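Local atomic coordinates of arsenate reductase (arsC) (Archaeoglobus fulgidus, PDB entry 1Y1L), a protein that probably reduces arsenate to arsenite in arsenic detoxification, on a fold of the low molecular weight phosphotyrosine phosphatase family. Residues His8-Ser13 with Arg39-Val44; Val74-Glu79 with Trp94-Pro99. One frame throughout, in Å; residues are numbered along the deposited sequence.

Interaction 1 (His8-Ser13 with Arg39-Val44). With CD (cadmium ion), chain E.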
# COMPACT_ATOMS: atom_id res chain seq x y z
N HIS A 8 3.00 -1.73 -18.83
CA HIS A 8 2.73 -1.46 -20.23
C HIS A 8 1.70 -2.36 -20.97
O HIS A 8 1.18 -1.96 -22.00
CB HIS A 8 4.07 -1.29 -20.95
CG HIS A 8 5.03 -2.45 -20.76
ND1 HIS A 8 5.86 -2.88 -21.76
CD2 HIS A 8 5.28 -3.25 -19.70
CE1 HIS A 8 6.56 -3.92 -21.34
NE2 HIS A 8 6.23 -4.16 -20.08
N ASN A 9 1.34 -3.51 -20.40
CA ASN A 9 0.35 -4.43 -21.00
C ASN A 9 0.60 -4.82 -22.47
O ASN A 9 -0.20 -4.51 -23.36
CB ASN A 9 -1.08 -3.88 -20.87
CG ASN A 9 -2.13 -4.79 -21.52
OD1 ASN A 9 -3.20 -4.33 -21.94
ND2 ASN A 9 -1.82 -6.08 -21.64
N THR A 10 1.66 -5.58 -22.70
CA THR A 10 1.98 -5.97 -24.06
C THR A 10 2.34 -7.45 -24.15
O THR A 10 2.09 -8.10 -25.17
CB THR A 10 3.15 -5.11 -24.60
OG1 THR A 10 2.76 -3.73 -24.64
CG2 THR A 10 3.53 -5.53 -25.97
N ALA A 11 2.90 -8.00 -23.07
CA ALA A 11 3.31 -9.39 -23.04
C ALA A 11 2.71 -10.24 -21.91
O ALA A 11 1.72 -10.94 -22.12
CB ALA A 11 4.82 -9.48 -23.00
N ARG A 12 3.37 -10.21 -20.75
CA ARG A 12 2.95 -10.98 -19.58
C ARG A 12 1.46 -10.89 -19.28
O ARG A 12 0.79 -11.90 -19.08
CB ARG A 12 3.74 -10.54 -18.35
CG ARG A 12 5.23 -10.48 -18.60
CD ARG A 12 6.04 -10.67 -17.34
NE ARG A 12 6.04 -9.52 -16.44
CZ ARG A 12 6.36 -8.27 -16.78
NH1 ARG A 12 6.33 -7.31 -15.87
NH2 ARG A 12 6.66 -7.97 -18.04
N SER A 13 0.95 -9.67 -19.22
CA SER A 13 -0.45 -9.44 -18.95
C SER A 13 -1.25 -10.31 -19.88
O SER A 13 -2.07 -11.12 -19.47
CB SER A 13 -0.76 -7.98 -19.23
OG SER A 13 0.35 -7.17 -18.88
N ARG A 39 0.97 -1.66 -29.55
CA ARG A 39 0.91 -3.05 -29.99
C ARG A 39 1.18 -4.14 -28.96
O ARG A 39 1.94 -3.95 -28.02
CB ARG A 39 1.88 -3.26 -31.17
CG ARG A 39 3.34 -2.73 -30.95
CD ARG A 39 4.09 -3.41 -29.78
NE ARG A 39 5.54 -3.20 -29.78
CZ ARG A 39 6.33 -3.36 -28.71
NH1 ARG A 39 7.64 -3.16 -28.81
NH2 ARG A 39 5.81 -3.68 -27.53
N VAL A 40 0.56 -5.30 -29.16
CA VAL A 40 0.82 -6.43 -28.28
C VAL A 40 2.09 -7.06 -28.84
O VAL A 40 2.27 -7.11 -30.06
CB VAL A 40 -0.34 -7.45 -28.27
CG1 VAL A 40 0.11 -8.78 -27.71
CG2 VAL A 40 -1.46 -6.92 -27.40
N ASP A 41 2.97 -7.48 -27.96
CA ASP A 41 4.25 -8.06 -28.35
C ASP A 41 4.10 -9.11 -29.42
O ASP A 41 3.22 -9.97 -29.35
CB ASP A 41 5.01 -8.65 -27.14
CG ASP A 41 6.50 -8.55 -27.41
OD1 ASP A 41 7.02 -9.30 -28.26
OD2 ASP A 41 7.15 -7.71 -26.76
N GLU A 42 4.98 -9.03 -30.41
CA GLU A 42 4.99 -9.96 -31.52
C GLU A 42 5.57 -11.30 -31.10
O GLU A 42 5.20 -12.34 -31.64
CB GLU A 42 5.76 -9.37 -32.70
CG GLU A 42 5.25 -7.99 -33.14
CD GLU A 42 3.78 -7.98 -33.56
OE1 GLU A 42 3.34 -8.92 -34.27
OE2 GLU A 42 3.05 -7.03 -33.19
N THR A 43 6.49 -11.29 -30.13
CA THR A 43 7.09 -12.52 -29.65
C THR A 43 6.03 -13.33 -28.94
O THR A 43 6.00 -14.57 -29.03
CB THR A 43 8.18 -12.24 -28.64
OG1 THR A 43 9.09 -11.29 -29.20
CG2 THR A 43 8.93 -13.53 -28.30
N VAL A 44 5.19 -12.61 -28.20
CA VAL A 44 4.11 -13.20 -27.43
C VAL A 44 3.03 -13.83 -28.30
O VAL A 44 2.65 -14.98 -28.08
CB VAL A 44 3.44 -12.18 -26.51
CG1 VAL A 44 2.29 -12.83 -25.75
CG2 VAL A 44 4.46 -11.64 -25.53
CD CD E . 7.20 -1.99 -20.18
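Residues His-8 to Ser-13 form most of the CX5R(S/T) phosphate-binding loop (P-loop) of the low molecular weight phosphatase fold, with Arg-12 as its signature arginine, and Arg-39 to Val-44 run past it into helix 42-49. Thr-10 carries the contact. Its CG2 lies anti to the backbone N (chi1 -62° for OG1) and points between the Arg-39 carbonyl and the CB of Asp-41, which it approaches to 3.6 Å. The same methyl meets the Arg-39 guanidinium at its edge, near the group's plane. Arg-39 CG takes the crowded position between N and the carbonyl carbon, and the bend at chi2 brings NH2 back beside the Thr-10 methyl. Thr-10 OG1, beside its own backbone N, gives the Arg-39 O a weak bond of 3.5 Å. On the main chain, Asp-41 N donates to Thr-10 O at 3.0 Å, although the position of this N is less certain; Val-40 CG1 covers the same carbonyl from another direction. Next to these hydrogen bonds, the Ala-11 methyl packs against Val-44 CG2; the CB of Val-44 is directed toward the loop from the first turn of helix 42-49. Two residues before Thr-10, the imidazole of His-8 carries a cadmium ion modelled over the ring, shared with Glu-35 of the second subunit. Asp-41 is the N-cap of helix 42-49. One carboxylate oxygen, OD2, bonds to Tyr-107 OH, while OD1 turns its anti lone pair to Thr-43 N, which donates at 2.8 Å with an N-H...O angle of 151°.

Interaction 2 (Val74-Glu79 with Trp94-Pro99). With CD (cadmium ion), chain H.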
# COMPACT_ATOMS: atom_id res chain seq x y z
N VAL A 74 -5.05 -9.92 -10.12
CA VAL A 74 -3.67 -10.34 -9.92
C VAL A 74 -2.78 -9.30 -10.59
O VAL A 74 -3.00 -8.95 -11.76
CB VAL A 74 -3.42 -11.74 -10.51
CG1 VAL A 74 -4.30 -11.96 -11.71
CG2 VAL A 74 -1.97 -11.92 -10.90
N THR A 75 -1.81 -8.77 -9.84
CA THR A 75 -0.88 -7.76 -10.35
C THR A 75 0.51 -8.34 -10.63
O THR A 75 1.16 -8.89 -9.73
CB THR A 75 -0.76 -6.56 -9.37
OG1 THR A 75 -1.96 -5.78 -9.42
CG2 THR A 75 0.41 -5.67 -9.74
N VAL A 76 0.94 -8.26 -11.89
CA VAL A 76 2.26 -8.76 -12.26
C VAL A 76 3.27 -7.64 -12.01
O VAL A 76 3.42 -6.72 -12.83
CB VAL A 76 2.30 -9.21 -13.74
CG1 VAL A 76 3.71 -9.58 -14.13
CG2 VAL A 76 1.41 -10.41 -13.94
N CYS A 77 3.91 -7.70 -10.85
CA CYS A 77 4.90 -6.72 -10.42
C CYS A 77 6.33 -6.97 -10.93
O CYS A 77 6.66 -8.08 -11.38
CB CYS A 77 4.97 -6.68 -8.88
SG CYS A 77 3.33 -7.02 -8.15
N GLU A 78 7.15 -5.93 -10.85
CA GLU A 78 8.55 -5.97 -11.27
C GLU A 78 9.41 -6.55 -10.14
O GLU A 78 8.88 -7.06 -9.15
CB GLU A 78 9.02 -4.55 -11.59
CG GLU A 78 8.17 -3.81 -12.61
CD GLU A 78 8.63 -4.02 -14.04
OE1 GLU A 78 8.16 -4.98 -14.69
OE2 GLU A 78 9.47 -3.21 -14.52
N GLU A 79 10.73 -6.44 -10.27
CA GLU A 79 11.64 -6.95 -9.24
C GLU A 79 11.43 -6.27 -7.89
O GLU A 79 11.65 -6.88 -6.83
CB GLU A 79 13.11 -6.78 -9.67
CG GLU A 79 14.11 -7.46 -8.71
CD GLU A 79 15.56 -7.03 -8.92
OE1 GLU A 79 16.15 -6.48 -7.96
OE2 GLU A 79 16.10 -7.23 -10.03
N TRP A 94 2.54 -10.87 -8.47
CA TRP A 94 3.44 -11.86 -9.04
C TRP A 94 4.68 -11.18 -9.53
O TRP A 94 4.62 -10.34 -10.42
CB TRP A 94 2.80 -12.58 -10.22
CG TRP A 94 1.68 -13.46 -9.85
CD1 TRP A 94 1.19 -13.70 -8.60
CD2 TRP A 94 0.85 -14.20 -10.76
NE1 TRP A 94 0.11 -14.54 -8.68
CE2 TRP A 94 -0.12 -14.85 -9.99
CE3 TRP A 94 0.84 -14.36 -12.15
CZ2 TRP A 94 -1.10 -15.66 -10.55
CZ3 TRP A 94 -0.12 -15.16 -12.71
CH2 TRP A 94 -1.09 -15.80 -11.92
N HIS A 95 5.82 -11.51 -8.94
CA HIS A 95 7.07 -10.93 -9.39
C HIS A 95 7.57 -11.77 -10.56
O HIS A 95 8.05 -12.89 -10.40
CB HIS A 95 8.07 -10.90 -8.23
CG HIS A 95 7.59 -10.13 -7.05
ND1 HIS A 95 7.45 -8.75 -7.06
CD2 HIS A 95 7.22 -10.53 -5.81
CE1 HIS A 95 7.01 -8.34 -5.88
NE2 HIS A 95 6.87 -9.40 -5.10
N ILE A 96 7.39 -11.23 -11.77
CA ILE A 96 7.78 -11.91 -12.99
C ILE A 96 8.72 -11.08 -13.85
O ILE A 96 8.44 -9.91 -14.16
CB ILE A 96 6.54 -12.29 -13.81
CG1 ILE A 96 5.63 -13.21 -12.98
CG2 ILE A 96 6.94 -12.97 -15.10
CD1 ILE A 96 4.33 -13.57 -13.65
N GLU A 97 9.83 -11.70 -14.23
CA GLU A 97 10.87 -11.10 -15.07
C GLU A 97 10.27 -10.47 -16.30
O GLU A 97 9.48 -11.09 -16.99
CB GLU A 97 11.87 -12.18 -15.48
CG GLU A 97 12.90 -11.76 -16.52
CD GLU A 97 13.93 -12.85 -16.77
OE1 GLU A 97 15.10 -12.50 -17.03
OE2 GLU A 97 13.58 -14.04 -16.69
N ASN A 98 10.65 -9.23 -16.56
CA ASN A 98 10.15 -8.50 -17.71
C ASN A 98 10.89 -9.00 -18.95
O ASN A 98 12.09 -8.74 -19.10
CB ASN A 98 10.42 -7.02 -17.50
CG ASN A 98 9.66 -6.16 -18.45
OD1 ASN A 98 9.00 -6.64 -19.37
ND2 ASN A 98 9.72 -4.85 -18.22
N PRO A 99 10.20 -9.75 -19.85
CA PRO A 99 10.85 -10.27 -21.06
C PRO A 99 11.18 -9.22 -22.11
O PRO A 99 12.05 -9.44 -22.95
CB PRO A 99 9.82 -11.27 -21.58
CG PRO A 99 8.56 -10.60 -21.28
CD PRO A 99 8.78 -10.13 -19.84
CD CD H . 6.95 -7.86 -3.28
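Trp-94 N donates to Thr-75 O at 2.7 Å, lying in the carbonyl plane, and this nearly straight bond continues a ladder in which the backbone of Thr-75 also bonds to Thr-92. Ile-96 N then donates to Cys-77 O at 3.3 Å, almost along the C=O axis, whereas the return bond from Cys-77 N to Trp-94 O is weak. Val-76 and Trp-94 point their side chains to one face of the sheet, Cys-77 and His-95 to the other. On the first face, Val-74 CG2, anti to its backbone N, sits 3.6 Å from the centroid of the Trp-94 six-membered ring, a CH-pi contact nearly along the ring normal. Val-76 CG1 meets Ile-96 CB at 3.9 Å. On the second face, the imidazole of His-95 is pinned by both nitrogens: ND1 donates near the ring plane to Glu-78 O at 3.0 Å, and NE2 binds a cadmium ion at 2.4 Å. A proton on ND1 would leave NE2 to the metal, although the ion is placed toward the CE1 side of the ring. Asp-88 of the third subunit binds the same ion. Further out, helix 106-121 backs the first face, with Arg-117 in a cation-pi contact to Trp-94 and Ile-114 against Ile-96. Cys-77 SG is joined to Cys-82 in a disulfide, as expected of the oxidised form. On its other side, strand 73-77 bonds through the backbone of Val-74 and Val-76 to Val-5. The arrangement is the parallel pairing of inner strand 73-77 with outermost strand 91-95 in the four-stranded sheet, order 2-1-3-4, of the low molecular weight phosphatase fold.

Overall arrangement
The centres of interaction 1 and interaction 2 lie about 13 Å apart, each about 9 Å from the centre of the chain, and they follow in series: interaction 1 is closed before strand 73-77 begins. The first joins the P-loop to the start of helix 42-49, the second pairs the two strands at one side of the parallel sheet. Arg-12 bridges them, turning away from 39-44 to reach the loop ends of interaction 2, where its NH1 makes a salt bridge to Glu-78 OE1 of 3.2 Å. Helix 106-121 touches both through Tyr-107 and Val-110. The phosphate-binding loop, which probably receives arsenate, is thereby tied to the region holding the Cys-77 disulfide.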